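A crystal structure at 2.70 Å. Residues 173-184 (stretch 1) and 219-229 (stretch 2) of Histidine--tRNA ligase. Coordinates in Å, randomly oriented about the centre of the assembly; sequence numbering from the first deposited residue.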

# COMPACT_ATOMS: atom_id res chain seq x y z
N LYS A 173 13.67 31.86 -19.13
CA LYS A 173 13.16 32.85 -20.06
C LYS A 173 14.29 33.34 -20.94
O LYS A 173 14.17 33.33 -22.16
CB LYS A 173 12.49 33.99 -19.30
CG LYS A 173 12.35 35.31 -20.07
CD LYS A 173 13.46 36.30 -19.68
CE LYS A 173 13.13 37.73 -20.09
NZ LYS A 173 12.85 37.83 -21.55
N GLU A 174 15.41 33.73 -20.33
CA GLU A 174 16.56 34.20 -21.09
C GLU A 174 17.26 33.10 -21.88
O GLU A 174 18.04 33.40 -22.77
CB GLU A 174 17.58 34.94 -20.20
CG GLU A 174 18.23 34.08 -19.12
CD GLU A 174 19.54 34.65 -18.57
OE1 GLU A 174 19.75 34.63 -17.33
OE2 GLU A 174 20.38 35.08 -19.40
N TYR A 175 17.08 31.84 -21.49
CA TYR A 175 17.69 30.73 -22.22
C TYR A 175 16.83 30.38 -23.40
O TYR A 175 17.31 29.84 -24.39
CB TYR A 175 17.84 29.47 -21.36
CG TYR A 175 18.00 28.20 -22.19
CD1 TYR A 175 16.94 27.32 -22.37
CD2 TYR A 175 19.21 27.90 -22.81
CE1 TYR A 175 17.08 26.17 -23.14
CE2 TYR A 175 19.36 26.76 -23.58
CZ TYR A 175 18.30 25.90 -23.75
OH TYR A 175 18.46 24.76 -24.51
N ASN A 176 15.53 30.57 -23.25
CA ASN A 176 14.60 30.29 -24.35
C ASN A 176 14.85 31.27 -25.49
O ASN A 176 14.89 30.88 -26.66
CB ASN A 176 13.16 30.37 -23.88
CG ASN A 176 12.67 29.07 -23.25
OD1 ASN A 176 13.12 27.98 -23.59
ND2 ASN A 176 11.70 29.18 -22.35
N GLU A 177 15.06 32.54 -25.15
CA GLU A 177 15.34 33.57 -26.14
C GLU A 177 16.58 33.20 -26.96
O GLU A 177 16.59 33.35 -28.17
CB GLU A 177 15.51 34.93 -25.48
CG GLU A 177 14.35 35.22 -24.53
CD GLU A 177 14.25 36.66 -24.09
OE1 GLU A 177 13.14 37.22 -24.24
OE2 GLU A 177 15.25 37.21 -23.56
N ALA A 178 17.60 32.66 -26.30
CA ALA A 178 18.81 32.25 -26.98
C ALA A 178 18.51 31.15 -28.02
O ALA A 178 19.04 31.18 -29.12
CB ALA A 178 19.83 31.78 -25.98
N LEU A 179 17.65 30.19 -27.67
CA LEU A 179 17.25 29.11 -28.60
C LEU A 179 16.49 29.68 -29.81
O LEU A 179 16.45 29.08 -30.87
CB LEU A 179 16.33 28.11 -27.89
CG LEU A 179 16.84 27.10 -26.86
CD1 LEU A 179 15.76 26.84 -25.83
CD2 LEU A 179 17.25 25.81 -27.54
N VAL A 180 15.79 30.79 -29.60
CA VAL A 180 15.06 31.42 -30.68
C VAL A 180 15.99 32.21 -31.58
O VAL A 180 15.78 32.28 -32.78
CB VAL A 180 14.02 32.35 -30.14
CG1 VAL A 180 13.24 32.96 -31.28
CG2 VAL A 180 13.13 31.60 -29.19
N LYS A 181 16.98 32.87 -30.98
CA LYS A 181 17.99 33.62 -31.72
C LYS A 181 18.65 32.59 -32.64
O LYS A 181 18.82 32.79 -33.84
CB LYS A 181 19.06 34.16 -30.75
CG LYS A 181 18.56 35.18 -29.74
CD LYS A 181 18.41 36.56 -30.36
CE LYS A 181 19.64 37.46 -30.08
NZ LYS A 181 19.80 37.81 -28.63
N HIS A 182 18.96 31.45 -32.02
CA HIS A 182 19.59 30.32 -32.65
C HIS A 182 18.74 29.68 -33.75
O HIS A 182 18.95 29.94 -34.93
CB HIS A 182 19.95 29.28 -31.57
CG HIS A 182 20.59 28.03 -32.09
ND1 HIS A 182 19.87 26.97 -32.58
CD2 HIS A 182 21.89 27.67 -32.18
CE1 HIS A 182 20.69 26.01 -32.95
NE2 HIS A 182 21.93 26.41 -32.72
N PHE A 183 17.75 28.89 -33.34
CA PHE A 183 16.90 28.15 -34.27
C PHE A 183 16.15 28.95 -35.30
O PHE A 183 16.07 28.53 -36.44
CB PHE A 183 15.88 27.30 -33.53
CG PHE A 183 16.46 26.08 -32.88
CD1 PHE A 183 16.65 26.03 -31.50
CD2 PHE A 183 16.77 24.96 -33.64
CE1 PHE A 183 17.12 24.88 -30.88
CE2 PHE A 183 17.25 23.80 -33.02
CZ PHE A 183 17.42 23.76 -31.64
N GLU A 184 15.60 30.09 -34.91
CA GLU A 184 14.79 30.87 -35.83
C GLU A 184 15.36 31.10 -37.23
O GLU A 184 14.64 30.93 -38.22
CB GLU A 184 14.33 32.18 -35.18
CG GLU A 184 14.45 33.40 -36.03
CD GLU A 184 14.86 34.59 -35.20
OE1 GLU A 184 16.08 34.75 -34.93
OE2 GLU A 184 13.94 35.35 -34.81
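Stretch 2 219-229: TAPRITDFLNE

Stretch 2 crosses one side of the helix formed by stretch 1 as a largely irregular segment of chain, with a single 3-10 turn at 223-225. The two run in opposite senses: the CA atoms of Tyr175 and Phe226 lie 5.6 Å apart, those of Leu179 and Pro221 6.4 Å, and those of His182 and Ala220 6.8 Å, so that stretch 2 enters beside the later part of the helix and leaves beside its earlier part. Together the two surfaces bury 545 Å².

The helix presents Tyr175, Ala178 and His182 toward stretch 2, residues spaced three and four apart and therefore on one side of the helix. Two ring-bearing bumps, Tyr175 and His182, are separated by the low step of Ala178, and both extend from the backbone with chi1 in the t well. Ala220 and Pro221 are extended in backbone conformation and fit against the later bump. The Ala220 methyl sits over the His182 ring, with CB 3.4 Å from the ring centroid, and Pro221 CD lies over the same face, 4.0 Å from the centroid. Ala220 CB also meets Phe183 CZ at 3.9 Å, so this small side chain occupies a hollow bordered by two aromatic residues of the helix.

Pro221 fills the space between the two bumps. Its CG rests 4.1 Å from Leu179 CG and 4.3 Å from Ala178 CB, while its CB approaches Tyr175 CE2 at 3.9 Å. The proline ring rests on the helix backbone, with Pro221 CG 4.0 Å from Leu179 N, while the short side chain of Ala178 points almost straight at Phe226 CZ, 3.6 Å from its CB. The carbonyl of Pro221 accepts the one hydrogen bond between the stretches, from Tyr175 OH to Pro221 O at 3.0 Å, which ties the far end of the tyrosine to the backbone of stretch 2.

Beyond Arg222, whose CB points away from the helix, the chain folds into its 3-10 turn. Backbone hydrogen bonds from Asp225 N to Arg222 O (3.2 Å) and from Phe226 N to Ile223 O (2.8 Å) hold the bend. The bend sets stretch 2 over one face of the tyrosine ring and along its edge: Ile223 CA stands over the Tyr175 ring, 3.5 Å from its centroid, and Ile223 CG1 comes within 3.3 Å of Tyr175 CD1, while Phe226 is brought back toward the helix. Tyr175 is thus a knob held against Pro221, Ile223 and Phe226; in the whole assembly it is buried.

The Phe226 ring closes this pocket. Tyr175 directs an edge toward its face in an offset edge-to-face pair, with centroids 5.0 Å apart and planes at 64°; Tyr175 CD2 and Phe226 CD2 are 3.1 Å apart, a tight approach. Tyr175 CA also lies over the Phe226 ring, 3.8 Å from its centroid. The phenylalanine reaches across to Ala178, and Glu174 O lies 3.6 Å from Phe226 CE1. The ring therefore lies low along the helix surface, using the shallow place at Ala178 that Pro221 also borders.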

# COMPACT_ATOMS: atom_id res chain seq x y z
N THR A 219 25.29 21.60 -29.80
CA THR A 219 24.84 22.01 -31.15
C THR A 219 24.26 23.41 -31.02
O THR A 219 24.82 24.37 -31.57
CB THR A 219 23.79 21.02 -31.68
OG1 THR A 219 24.18 19.68 -31.32
CG2 THR A 219 23.69 21.14 -33.20
N ALA A 220 23.18 23.51 -30.23
CA ALA A 220 22.47 24.76 -29.93
C ALA A 220 22.72 25.00 -28.45
O ALA A 220 23.12 24.06 -27.76
CB ALA A 220 20.98 24.57 -30.18
N PRO A 221 22.41 26.20 -27.92
CA PRO A 221 22.64 26.48 -26.49
C PRO A 221 22.14 25.43 -25.51
O PRO A 221 21.22 24.69 -25.80
CB PRO A 221 21.96 27.85 -26.29
CG PRO A 221 20.88 27.85 -27.30
CD PRO A 221 21.61 27.28 -28.51
N ARG A 222 22.80 25.36 -24.36
CA ARG A 222 22.45 24.43 -23.31
C ARG A 222 21.83 25.24 -22.17
O ARG A 222 22.30 26.33 -21.83
CB ARG A 222 23.70 23.67 -22.83
CG ARG A 222 24.35 22.79 -23.90
CD ARG A 222 25.52 21.96 -23.36
NE ARG A 222 25.48 20.62 -23.93
CZ ARG A 222 25.80 20.32 -25.19
NH1 ARG A 222 25.70 19.06 -25.61
NH2 ARG A 222 26.29 21.25 -26.00
N ILE A 223 20.78 24.68 -21.57
CA ILE A 223 20.03 25.35 -20.50
C ILE A 223 20.91 25.70 -19.32
O ILE A 223 20.88 26.82 -18.81
CB ILE A 223 18.81 24.48 -20.04
CG1 ILE A 223 17.55 25.33 -19.85
CG2 ILE A 223 19.11 23.73 -18.76
CD1 ILE A 223 17.76 26.57 -19.06
N THR A 224 21.76 24.75 -18.94
CA THR A 224 22.63 24.93 -17.80
C THR A 224 23.68 26.01 -17.92
O THR A 224 24.49 26.19 -17.03
CB THR A 224 23.29 23.62 -17.44
OG1 THR A 224 24.26 23.30 -18.45
CG2 THR A 224 22.23 22.51 -17.38
N ASP A 225 23.69 26.72 -19.02
CA ASP A 225 24.64 27.80 -19.19
C ASP A 225 23.90 29.11 -19.00
O ASP A 225 24.43 30.19 -19.27
CB ASP A 225 25.27 27.72 -20.59
CG ASP A 225 26.40 26.70 -20.67
OD1 ASP A 225 26.20 25.53 -20.26
OD2 ASP A 225 27.50 27.06 -21.16
N PHE A 226 22.64 28.99 -18.58
CA PHE A 226 21.78 30.14 -18.37
C PHE A 226 21.28 30.29 -16.94
O PHE A 226 20.36 31.06 -16.67
CB PHE A 226 20.60 30.08 -19.33
CG PHE A 226 20.99 30.33 -20.74
CD1 PHE A 226 20.83 31.59 -21.28
CD2 PHE A 226 21.63 29.35 -21.48
CE1 PHE A 226 21.31 31.88 -22.54
CE2 PHE A 226 22.11 29.63 -22.74
CZ PHE A 226 21.96 30.91 -23.27
N LEU A 227 21.89 29.57 -16.02
CA LEU A 227 21.46 29.70 -14.65
C LEU A 227 21.85 31.12 -14.27
O LEU A 227 22.89 31.61 -14.71
CB LEU A 227 22.15 28.69 -13.73
CG LEU A 227 22.18 27.21 -14.08
CD1 LEU A 227 22.05 26.43 -12.79
CD2 LEU A 227 21.06 26.85 -15.04
N ASN A 228 20.97 31.83 -13.56
CA ASN A 228 21.32 33.18 -13.16
C ASN A 228 22.25 33.10 -11.96
O ASN A 228 22.98 32.14 -11.81
CB ASN A 228 20.06 34.05 -12.91
CG ASN A 228 19.12 33.45 -11.91
OD1 ASN A 228 19.40 33.43 -10.71
ND2 ASN A 228 18.03 32.92 -12.39
N GLU A 229 22.23 34.09 -11.08
CA GLU A 229 23.11 34.05 -9.92
C GLU A 229 22.45 33.33 -8.75
O GLU A 229 23.11 32.56 -8.05
CB GLU A 229 23.54 35.47 -9.53
CG GLU A 229 25.00 35.58 -9.06
CD GLU A 229 25.97 36.02 -10.16
OE1 GLU A 229 26.24 35.22 -11.10
OE2 GLU A 229 26.47 37.17 -10.07